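Local coordinates for cell envelope-related transcriptional attenuator domain-containing protein (Streptococcus agalactiae, PDB 3OKZ) that is of unknown function but, as the LytR/CpsA/Psr-family part of a longer protein, probably transfers lipid-linked glycopolymers to the bacterial cell wall, at residues K18-L23 and V48-K53; M25-G30 and F112-M117; D103-N108 and N272-E277; L166-M171 and Q186-Q191. All blocks are in the same frame, centred on the assembly; numbering follows the deposited sequence.

Interaction 1 of 4, residues K18-L23 and V48-K53; sequences KPFSIL and VTINPK
An antiparallel ladder in the central mixed sheet of the LytR/CpsA/Psr fold pairs Phe-20 with Ile-50 and Ile-22 with Val-48, joining strands 20-28 and 41-51. Both are hydrogen-bonded pairs, the first closed by Phe-20 N to Ile-50 O at 2.8 Å and a return bond from Ile-50 N to Phe-20 O. At the second pair, Val-48 N reaches Ile-22 O at 2.8 Å while Ile-22 N donates to Val-48 O. Between them Ser-21 and Thr-49 form the non-hydrogen-bonded pair. Their side chains lie on the sheet face covered by helix 264-277, where Ile-274 and Glu-277 touch Thr-49.

On the other face, Phe-20 CG sits between the backbone N and the carbonyl carbon (chi1 69°), which lays one ring face against Ile-50, whose CB stands over the rim near CE2. Tyr-234 and Tyr-111 also meet this ring. Next to it, CG2 of Ile-22 rests against CB of Val-48 at 3.5 Å.

Beyond the ladder the Pro-19 ring lies alongside the amide of Asn-51 and crosses the Pro-52 ring at about a right angle, Pro-19 CG to Pro-52 CD 3.8 Å. Asn-51 OD1 is hydrogen-bonded to Thr-54 N, and its ND2 to Glu-277 O. At the exposed end, Lys-18 NZ and Lys-53 NZ come within 4.3 Å, and both form salt bridges to OD2 of Asp-279.

Interaction 2 of 4, residues M25-G30 and F112-M117; sequences MGVDTG and FMQINM
Phe-112 meets Met-25 through the edge of its ring: the selenium of this selenomethionine lies near the ring plane, 3.5 Å from CE1. It is a Met-aromatic contact made edge-on. Met-25 places the selenium there with CG anti to its carbonyl carbon (chi1 -55°) and an extended chi2, while Ala-94 of helix 93-105 also touches Phe-112. Met-113 contributes its backbone, its O accepting from Met-25 N at 2.7 Å.

The CA of Gln-114 approaches Met-25 O in a CH...O contact, and its side chain crosses that of Val-27, with CB 3.9 Å from Val-27 CG2. Farther out, OE1 of Gln-114 is bonded to Tyr-89 OH. Ile-115 grips the other strand through both its backbone N and its O: the N donates to Met-25 O at 2.8 Å, and the O accepts from Val-27 N.

Asn-116 sets its CB against Thr-29 OG1 at 3.8 Å, and that hydroxyl has its polar partner in His-33 NE2. Asn-116 is also the N-cap of helix 117-126, with OD1 bonded to Gly-119 N. Met-117 then folds back, bent at chi2 and chi3, bringing its CE methyl over the backbone of Gly-26 and Val-27 while CG passes OD1 of Asp-28 at 3.7 Å.

A parallel strand pair in a mixed sheet, with a helix launched directly from the C-terminal end of one strand, is typical of layered alpha/beta folds such as this one.

Interaction 3 of 4, residues D103-N108 and N272-E277; sequences DLLDIN and NRIKKE
Leu-105 and Ile-107, at the C-terminal end of helix 93-105 and just past it, pack on Ile-274 of helix 264-277 within the helical layer that covers one face of the central sheet in this alpha/beta fold.

The apolar part is carried by Ile-274, whose two branches are used separately. Its CD1 meets CD1 of Leu-105 at 3.9 Å, and its CG2 faces CD1 of Ile-107 at 4.2 Å. In both pairs the side chains cross at about a right angle, so they meet through methyl tips rather than along their lengths. Leu-47 of strand 41-51 lies beneath, touching both Leu-105 and Ile-274, and Ile-274 also rests on Thr-49; the helix-to-helix contact thus closes over the sheet.

The polar part is a salt bridge at the outer side of this cluster. Asp-106 is the first residue to leave the helix, and its positive phi of 63° turns the chain there; CG anti to the backbone N carries the carboxylate toward helix 264-277. Lys-275 answers with a chain extended beyond CG, which brings its CE to 3.1 Å from Asp-106 O. The ammonium has a second, weak partner in Ser-283 OG, while Gln-271 touches the aspartate. Lys-275 NZ donates to Asp-106 OD2 at 2.7 Å, meeting that oxygen on its anti side and 16° out of the carboxylate plane.

Interaction 4 of 4, residues L166-M171 and Q186-Q191; sequences LVYSRM and QREVIQ
Tyr-168 and Glu-188 are brought together by the same first torsion: CG of Tyr-168 is anti to its backbone N, chi1 -175°. Glu-188 also holds CG anti (chi1 -177°) and continues extended, which takes its carboxylate out from helix 178-200 to the phenol end of the tyrosine from helix 162-168. The two side chains cross at about a right angle, with ring and carboxylate planes 74° apart. Both carboxylate oxygens of Glu-188, OE1 and OE2, lie 3.2 Å from Tyr-168 OH; the hydrogen bond is weak and its acceptor unsettled.

Nearer the backbone, Val-189 slides past the tyrosine in the opposite direction. Its CG2 methyl sits at the ring edge, in plane, 3.9 Å from Tyr-168 CD2. The same methyl approaches CB of Ser-169 at 4.1 Å, so one methyl touches both residues. Ser-169 also meets Gln-186, at the start of 186-191, where its carbonyl O lies 3.4 Å from CG of Gln-186 and its CB packs on the same carbon.

Val-132 of strand 130-134 touches both Tyr-168 and Glu-188, and Arg-185 NH1 bonds to the carbonyl O atoms of Tyr-168 and Met-171, tying the loop to helix 178-200 once more. Since Glu-188 OE2 also forms a salt bridge with Lys-192, the carboxylate is probably kept ionised by the lysine, with the phenol serving as a weaker neutral partner.

Overall arrangement
From the N terminus, interaction 1 closes the first loop, pairing the start of strand 20-28 with the end of strand 41-51. Interaction 2 starts inside that loop, farther along the same strand, and ends at strand 111-116, so the two cross; together they put strand 20-28 between its neighbours in the sheet. Interaction 3 opens within the loop of interaction 2, which it also crosses, and closes the longest of the loops at helix 264-277. That helix touches interaction 1, with Asn-51 ND2 bonded to Glu-277 O. Interaction 4 is nested inside interaction 3 but lies across the chain's centre from it, meeting interaction 2 where Met-117 packs on Leu-166.

Interaction 1 of 4, residues K18-L23 and V48-K53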
# COMPACT_ATOMS: atom_id res chain seq x y z
N LYS A 18 16.56 -4.41 -13.27
CA LYS A 18 16.61 -5.43 -12.23
C LYS A 18 15.28 -5.41 -11.45
O LYS A 18 14.69 -4.35 -11.26
CB LYS A 18 17.77 -5.13 -11.28
CG LYS A 18 17.99 -6.16 -10.19
CD LYS A 18 18.43 -7.52 -10.75
CE LYS A 18 18.41 -8.61 -9.67
NZ LYS A 18 18.59 -9.99 -10.21
N PRO A 19 14.80 -6.59 -11.00
CA PRO A 19 13.54 -6.68 -10.25
C PRO A 19 13.56 -5.69 -9.09
O PRO A 19 14.61 -5.46 -8.48
CB PRO A 19 13.54 -8.12 -9.76
CG PRO A 19 14.26 -8.84 -10.83
CD PRO A 19 15.41 -7.92 -11.14
N PHE A 20 12.42 -5.11 -8.75
CA PHE A 20 12.45 -4.16 -7.66
C PHE A 20 11.20 -4.12 -6.81
O PHE A 20 10.17 -4.70 -7.17
CB PHE A 20 12.78 -2.78 -8.20
CG PHE A 20 11.69 -2.18 -9.03
CD1 PHE A 20 10.74 -1.34 -8.45
CD2 PHE A 20 11.62 -2.44 -10.40
CE1 PHE A 20 9.73 -0.77 -9.23
CE2 PHE A 20 10.61 -1.87 -11.19
CZ PHE A 20 9.67 -1.03 -10.60
N SER A 21 11.31 -3.44 -5.67
CA SER A 21 10.21 -3.28 -4.74
C SER A 21 9.92 -1.82 -4.55
O SER A 21 10.83 -1.00 -4.41
CB SER A 21 10.53 -3.90 -3.38
OG SER A 21 11.55 -3.19 -2.68
N ILE A 22 8.64 -1.49 -4.56
CA ILE A 22 8.21 -0.13 -4.36
C ILE A 22 7.08 -0.14 -3.34
O ILE A 22 6.17 -0.98 -3.40
CB ILE A 22 7.72 0.51 -5.68
CG1 ILE A 22 7.25 1.94 -5.43
CG2 ILE A 22 6.63 -0.34 -6.28
CD1 ILE A 22 6.76 2.67 -6.68
N LEU A 23 7.17 0.76 -2.38
CA LEU A 23 6.15 0.87 -1.36
C LEU A 23 5.16 1.86 -1.92
O LEU A 23 5.46 3.05 -2.07
CB LEU A 23 6.73 1.43 -0.07
CG LEU A 23 5.68 1.62 1.03
CD1 LEU A 23 5.00 0.28 1.28
CD2 LEU A 23 6.34 2.12 2.30
N VAL A 48 4.93 -3.51 -3.34
CA VAL A 48 4.84 -4.06 -4.68
C VAL A 48 6.16 -4.60 -5.20
O VAL A 48 7.21 -3.97 -5.03
CB VAL A 48 4.36 -2.99 -5.69
CG1 VAL A 48 3.83 -3.66 -6.95
CG2 VAL A 48 3.30 -2.09 -5.06
N THR A 49 6.10 -5.77 -5.83
CA THR A 49 7.28 -6.39 -6.42
C THR A 49 7.04 -6.45 -7.91
O THR A 49 5.91 -6.69 -8.35
CB THR A 49 7.49 -7.84 -5.98
OG1 THR A 49 6.39 -8.63 -6.45
CG2 THR A 49 7.59 -7.94 -4.49
N ILE A 50 8.11 -6.21 -8.68
CA ILE A 50 8.07 -6.26 -10.15
C ILE A 50 9.36 -6.93 -10.60
O ILE A 50 10.45 -6.45 -10.26
CB ILE A 50 8.01 -4.86 -10.81
CG1 ILE A 50 6.84 -4.05 -10.25
CG2 ILE A 50 7.86 -5.00 -12.32
CD1 ILE A 50 7.26 -2.72 -9.64
N ASN A 51 9.24 -8.03 -11.33
CA ASN A 51 10.42 -8.75 -11.81
C ASN A 51 10.36 -8.84 -13.32
O ASN A 51 9.66 -9.69 -13.88
CB ASN A 51 10.46 -10.15 -11.22
CG ASN A 51 11.75 -10.86 -11.52
OD1 ASN A 51 12.17 -10.95 -12.67
ND2 ASN A 51 12.39 -11.38 -10.49
N PRO A 52 11.11 -7.97 -14.01
CA PRO A 52 11.14 -7.94 -15.48
C PRO A 52 11.55 -9.28 -16.08
O PRO A 52 11.12 -9.65 -17.17
CB PRO A 52 12.15 -6.84 -15.76
CG PRO A 52 13.11 -6.97 -14.62
CD PRO A 52 12.17 -7.12 -13.45
N LYS A 53 12.37 -10.00 -15.32
CA LYS A 53 12.89 -11.29 -15.73
C LYS A 53 11.80 -12.36 -15.75
O LYS A 53 11.38 -12.80 -16.82
CB LYS A 53 14.02 -11.68 -14.75
CG LYS A 53 14.99 -12.73 -15.24
CD LYS A 53 16.14 -12.88 -14.25
CE LYS A 53 15.65 -13.29 -12.87
NZ LYS A 53 16.76 -13.47 -11.90

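Interaction 2 of 4, residues M25-G30 and F112-M117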
# COMPACT_ATOMS: atom_id res chain seq x y z
N MSE A 25 1.79 3.92 -1.55
CA MSE A 25 0.92 4.43 -0.49
C MSE A 25 -0.09 5.48 -0.91
O MSE A 25 0.19 6.39 -1.70
CB MSE A 25 1.74 5.04 0.63
CG MSE A 25 2.77 4.14 1.23
SE MSE A 25 3.75 5.18 2.52
CE MSE A 25 2.83 4.60 4.10
N GLY A 26 -1.28 5.34 -0.33
CA GLY A 26 -2.38 6.25 -0.56
C GLY A 26 -2.44 7.12 0.67
O GLY A 26 -2.69 6.64 1.79
N VAL A 27 -2.20 8.41 0.49
CA VAL A 27 -2.22 9.29 1.64
C VAL A 27 -3.41 10.23 1.68
O VAL A 27 -3.79 10.82 0.67
CB VAL A 27 -0.96 10.13 1.69
CG1 VAL A 27 -0.96 10.94 2.97
CG2 VAL A 27 0.27 9.25 1.57
N ASP A 28 -4.01 10.35 2.85
CA ASP A 28 -5.12 11.26 3.05
C ASP A 28 -4.49 12.51 3.70
O ASP A 28 -4.25 12.56 4.91
CB ASP A 28 -6.16 10.64 3.96
CG ASP A 28 -7.32 11.55 4.22
OD1 ASP A 28 -7.74 12.25 3.28
OD2 ASP A 28 -7.83 11.55 5.36
N THR A 29 -4.21 13.50 2.87
CA THR A 29 -3.58 14.73 3.33
C THR A 29 -4.56 15.76 3.89
O THR A 29 -4.14 16.81 4.36
CB THR A 29 -2.72 15.34 2.21
OG1 THR A 29 -3.51 15.53 1.04
CG2 THR A 29 -1.56 14.42 1.87
N GLY A 30 -5.85 15.46 3.82
CA GLY A 30 -6.84 16.36 4.38
C GLY A 30 -7.42 17.49 3.55
O GLY A 30 -7.42 17.45 2.32
N PHE A 112 9.55 4.09 -3.64
CA PHE A 112 8.44 4.48 -2.81
C PHE A 112 7.56 5.47 -3.57
O PHE A 112 8.05 6.39 -4.23
CB PHE A 112 8.99 5.14 -1.55
CG PHE A 112 8.08 6.15 -0.93
CD1 PHE A 112 7.10 5.75 -0.01
CD2 PHE A 112 8.17 7.49 -1.29
CE1 PHE A 112 6.23 6.68 0.55
CE2 PHE A 112 7.30 8.44 -0.74
CZ PHE A 112 6.33 8.02 0.18
N MSE A 113 6.26 5.27 -3.48
CA MSE A 113 5.35 6.17 -4.16
C MSE A 113 4.15 6.48 -3.29
O MSE A 113 3.55 5.60 -2.65
CB MSE A 113 4.89 5.56 -5.48
CG MSE A 113 3.90 6.43 -6.23
SE MSE A 113 3.33 5.67 -7.90
CE MSE A 113 4.59 6.51 -9.07
N GLN A 114 3.79 7.76 -3.25
CA GLN A 114 2.64 8.17 -2.47
C GLN A 114 1.74 9.04 -3.31
O GLN A 114 2.22 9.88 -4.07
CB GLN A 114 3.07 8.89 -1.19
CG GLN A 114 3.75 10.24 -1.37
CD GLN A 114 4.39 10.70 -0.06
OE1 GLN A 114 3.96 10.32 1.02
NE2 GLN A 114 5.41 11.54 -0.17
N ILE A 115 0.44 8.81 -3.17
CA ILE A 115 -0.58 9.55 -3.91
C ILE A 115 -1.72 9.91 -2.95
O ILE A 115 -2.19 9.06 -2.19
CB ILE A 115 -1.14 8.71 -5.07
CG1 ILE A 115 0.03 8.22 -5.94
CG2 ILE A 115 -2.10 9.55 -5.92
CD1 ILE A 115 -0.38 7.59 -7.26
N ASN A 116 -2.16 11.16 -2.97
CA ASN A 116 -3.24 11.57 -2.08
C ASN A 116 -4.57 11.20 -2.70
O ASN A 116 -4.64 10.73 -3.83
CB ASN A 116 -3.20 13.08 -1.80
CG ASN A 116 -3.32 13.90 -3.05
OD1 ASN A 116 -4.22 13.70 -3.85
ND2 ASN A 116 -2.41 14.85 -3.22
N MSE A 117 -5.65 11.44 -1.96
CA MSE A 117 -6.97 11.07 -2.43
C MSE A 117 -7.40 11.69 -3.74
O MSE A 117 -8.10 11.06 -4.52
CB MSE A 117 -8.00 11.34 -1.33
CG MSE A 117 -7.67 10.62 -0.02
SE MSE A 117 -7.49 8.69 -0.19
CE MSE A 117 -5.56 8.55 -0.17

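Interaction 3 of 4, residues D103-N108 and N272-E277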
# COMPACT_ATOMS: atom_id res chain seq x y z
N ASP A 103 11.81 -2.51 8.21
CA ASP A 103 12.10 -3.33 9.39
C ASP A 103 11.05 -4.41 9.62
O ASP A 103 11.35 -5.45 10.22
CB ASP A 103 12.21 -2.47 10.64
CG ASP A 103 13.51 -1.69 10.69
OD1 ASP A 103 14.50 -2.15 10.06
OD2 ASP A 103 13.53 -0.63 11.36
N LEU A 104 9.83 -4.16 9.16
CA LEU A 104 8.74 -5.11 9.29
C LEU A 104 9.01 -6.36 8.45
O LEU A 104 8.92 -7.49 8.94
CB LEU A 104 7.43 -4.48 8.83
CG LEU A 104 6.33 -5.44 8.33
CD1 LEU A 104 5.86 -6.36 9.46
CD2 LEU A 104 5.17 -4.62 7.79
N LEU A 105 9.35 -6.15 7.19
CA LEU A 105 9.61 -7.25 6.27
C LEU A 105 11.05 -7.74 6.21
O LEU A 105 11.31 -8.77 5.60
CB LEU A 105 9.17 -6.87 4.87
CG LEU A 105 7.70 -6.50 4.69
CD1 LEU A 105 7.49 -6.02 3.26
CD2 LEU A 105 6.82 -7.70 5.01
N ASP A 106 11.98 -7.01 6.82
CA ASP A 106 13.39 -7.40 6.79
C ASP A 106 13.89 -7.36 5.35
O ASP A 106 14.33 -8.38 4.80
CB ASP A 106 13.58 -8.81 7.34
CG ASP A 106 15.03 -9.23 7.38
OD1 ASP A 106 15.83 -8.47 7.98
OD2 ASP A 106 15.38 -10.29 6.83
N ILE A 107 13.83 -6.18 4.75
CA ILE A 107 14.24 -5.99 3.37
C ILE A 107 14.37 -4.51 3.06
O ILE A 107 13.75 -3.66 3.71
CB ILE A 107 13.20 -6.62 2.41
CG1 ILE A 107 13.69 -6.56 0.97
CG2 ILE A 107 11.88 -5.87 2.50
CD1 ILE A 107 12.71 -7.15 -0.02
N ASN A 108 15.19 -4.19 2.07
CA ASN A 108 15.36 -2.81 1.66
C ASN A 108 14.39 -2.58 0.50
O ASN A 108 14.39 -3.30 -0.50
CB ASN A 108 16.81 -2.54 1.24
CG ASN A 108 17.75 -2.42 2.46
OD1 ASN A 108 18.96 -2.19 2.31
ND2 ASN A 108 17.19 -2.57 3.66
N ASN A 272 10.03 -14.01 2.90
CA ASN A 272 10.73 -14.85 1.93
C ASN A 272 10.02 -14.96 0.58
O ASN A 272 10.68 -15.06 -0.46
CB ASN A 272 10.97 -16.24 2.54
CG ASN A 272 11.87 -16.19 3.78
OD1 ASN A 272 12.09 -17.21 4.44
ND2 ASN A 272 12.39 -15.00 4.11
N ARG A 273 8.70 -14.94 0.60
CA ARG A 273 7.92 -15.02 -0.64
C ARG A 273 8.28 -13.76 -1.43
O ARG A 273 8.55 -13.81 -2.63
CB ARG A 273 6.42 -15.03 -0.31
CG ARG A 273 5.50 -15.32 -1.49
CD ARG A 273 4.80 -14.06 -1.97
NE ARG A 273 4.10 -13.37 -0.89
CZ ARG A 273 3.15 -13.91 -0.12
NH1 ARG A 273 2.77 -15.17 -0.30
NH2 ARG A 273 2.59 -13.18 0.83
N ILE A 274 8.30 -12.63 -0.73
CA ILE A 274 8.66 -11.36 -1.34
C ILE A 274 10.13 -11.39 -1.74
O ILE A 274 10.49 -11.00 -2.85
CB ILE A 274 8.42 -10.18 -0.38
CG1 ILE A 274 6.92 -10.01 -0.14
CG2 ILE A 274 9.02 -8.91 -0.93
CD1 ILE A 274 6.55 -8.74 0.62
N LYS A 275 10.99 -11.85 -0.83
CA LYS A 275 12.42 -11.93 -1.10
C LYS A 275 12.70 -12.73 -2.37
O LYS A 275 13.52 -12.32 -3.19
CB LYS A 275 13.15 -12.56 0.09
CG LYS A 275 13.37 -11.58 1.22
CD LYS A 275 13.87 -12.24 2.48
CE LYS A 275 14.13 -11.19 3.55
NZ LYS A 275 14.34 -11.80 4.88
N LYS A 276 12.02 -13.86 -2.55
CA LYS A 276 12.21 -14.66 -3.74
C LYS A 276 11.91 -13.82 -4.99
O LYS A 276 12.53 -14.00 -6.03
CB LYS A 276 11.31 -15.90 -3.73
CG LYS A 276 11.41 -16.73 -5.01
CD LYS A 276 10.32 -17.79 -5.12
CE LYS A 276 10.39 -18.82 -3.99
NZ LYS A 276 9.34 -19.87 -4.11
N GLU A 277 10.95 -12.91 -4.87
CA GLU A 277 10.55 -12.04 -5.98
C GLU A 277 11.64 -11.05 -6.37
O GLU A 277 11.87 -10.81 -7.56
CB GLU A 277 9.29 -11.25 -5.63
CG GLU A 277 8.06 -12.10 -5.44
CD GLU A 277 7.85 -13.05 -6.59
OE1 GLU A 277 8.08 -12.63 -7.75
OE2 GLU A 277 7.45 -14.21 -6.34

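Interaction 4 of 4, residues L166-M171 and Q186-Q191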
# COMPACT_ATOMS: atom_id res chain seq x y z
N LEU A 166 -13.12 6.17 -4.94
CA LEU A 166 -12.57 6.47 -3.62
C LEU A 166 -13.46 5.82 -2.56
O LEU A 166 -12.97 5.10 -1.69
CB LEU A 166 -12.50 7.98 -3.40
CG LEU A 166 -12.11 8.47 -2.00
CD1 LEU A 166 -10.78 7.88 -1.60
CD2 LEU A 166 -12.02 9.99 -1.99
N VAL A 167 -14.77 6.07 -2.66
CA VAL A 167 -15.74 5.51 -1.72
C VAL A 167 -15.69 3.98 -1.71
O VAL A 167 -15.77 3.35 -0.66
CB VAL A 167 -17.19 5.98 -2.05
CG1 VAL A 167 -18.19 5.39 -1.04
CG2 VAL A 167 -17.26 7.51 -2.00
N TYR A 168 -15.52 3.39 -2.89
CA TYR A 168 -15.44 1.94 -3.02
C TYR A 168 -14.23 1.34 -2.33
O TYR A 168 -14.26 0.19 -1.88
CB TYR A 168 -15.42 1.56 -4.49
CG TYR A 168 -15.45 0.07 -4.76
CD1 TYR A 168 -16.62 -0.67 -4.57
CD2 TYR A 168 -14.32 -0.59 -5.24
CE1 TYR A 168 -16.66 -2.02 -4.86
CE2 TYR A 168 -14.36 -1.96 -5.53
CZ TYR A 168 -15.53 -2.65 -5.34
OH TYR A 168 -15.58 -3.99 -5.67
N SER A 169 -13.14 2.09 -2.23
CA SER A 169 -11.95 1.55 -1.58
C SER A 169 -11.77 2.00 -0.13
O SER A 169 -10.75 1.68 0.49
CB SER A 169 -10.71 1.92 -2.38
OG SER A 169 -10.64 3.32 -2.58
N ARG A 170 -12.74 2.72 0.41
CA ARG A 170 -12.64 3.14 1.80
C ARG A 170 -13.66 2.39 2.67
O ARG A 170 -13.42 2.15 3.85
CB ARG A 170 -12.90 4.65 1.92
CG ARG A 170 -11.68 5.53 1.73
CD ARG A 170 -12.10 6.99 1.70
NE ARG A 170 -11.02 7.91 2.04
CZ ARG A 170 -10.38 7.90 3.21
NH1 ARG A 170 -10.71 7.01 4.14
NH2 ARG A 170 -9.41 8.77 3.44
N MSE A 171 -14.79 2.04 2.06
CA MSE A 171 -15.86 1.34 2.77
C MSE A 171 -15.27 0.25 3.66
O MSE A 171 -14.40 -0.51 3.24
CB MSE A 171 -16.86 0.75 1.77
CG MSE A 171 -18.18 0.33 2.41
SE MSE A 171 -18.13 -1.26 3.58
CE MSE A 171 -18.70 -2.59 2.30
N GLN A 186 -9.31 -2.26 -2.25
CA GLN A 186 -8.24 -1.30 -2.50
C GLN A 186 -7.31 -1.82 -3.60
O GLN A 186 -6.90 -1.07 -4.49
CB GLN A 186 -7.42 -1.07 -1.24
CG GLN A 186 -7.94 0.05 -0.36
CD GLN A 186 -7.05 0.28 0.85
OE1 GLN A 186 -7.25 1.23 1.62
NE2 GLN A 186 -6.05 -0.59 1.03
N ARG A 187 -6.98 -3.11 -3.54
CA ARG A 187 -6.11 -3.74 -4.52
C ARG A 187 -6.78 -3.75 -5.89
O ARG A 187 -6.15 -3.53 -6.91
CB ARG A 187 -5.77 -5.17 -4.10
CG ARG A 187 -4.84 -5.29 -2.89
CD ARG A 187 -4.75 -6.75 -2.45
NE ARG A 187 -5.18 -6.94 -1.06
CZ ARG A 187 -5.73 -8.06 -0.61
NH1 ARG A 187 -5.92 -9.08 -1.43
NH2 ARG A 187 -6.10 -8.16 0.66
N GLU A 188 -8.07 -4.02 -5.88
CA GLU A 188 -8.85 -4.06 -7.09
C GLU A 188 -8.74 -2.75 -7.85
O GLU A 188 -8.39 -2.74 -9.03
CB GLU A 188 -10.31 -4.31 -6.74
CG GLU A 188 -11.25 -4.45 -7.92
CD GLU A 188 -12.66 -4.73 -7.45
OE1 GLU A 188 -12.79 -5.34 -6.36
OE2 GLU A 188 -13.62 -4.35 -8.16
N VAL A 189 -9.06 -1.65 -7.19
CA VAL A 189 -9.01 -0.35 -7.85
C VAL A 189 -7.61 -0.11 -8.45
O VAL A 189 -7.48 0.35 -9.58
CB VAL A 189 -9.39 0.81 -6.88
CG1 VAL A 189 -9.48 2.12 -7.63
CG2 VAL A 189 -10.74 0.53 -6.24
N ILE A 190 -6.56 -0.45 -7.70
CA ILE A 190 -5.21 -0.26 -8.20
C ILE A 190 -4.96 -1.10 -9.44
O ILE A 190 -4.55 -0.57 -10.48
CB ILE A 190 -4.15 -0.62 -7.11
CG1 ILE A 190 -3.86 0.61 -6.26
CG2 ILE A 190 -2.84 -1.07 -7.74
CD1 ILE A 190 -3.28 1.76 -7.05
N GLN A 191 -5.23 -2.39 -9.34
CA GLN A 191 -5.03 -3.31 -10.46
C GLN A 191 -5.78 -2.90 -11.71
O GLN A 191 -5.23 -2.95 -12.81
CB GLN A 191 -5.46 -4.72 -10.08
CG GLN A 191 -4.66 -5.31 -8.93
CD GLN A 191 -5.24 -6.61 -8.45
OE1 GLN A 191 -5.39 -7.56 -9.22
NE2 GLN A 191 -5.57 -6.67 -7.17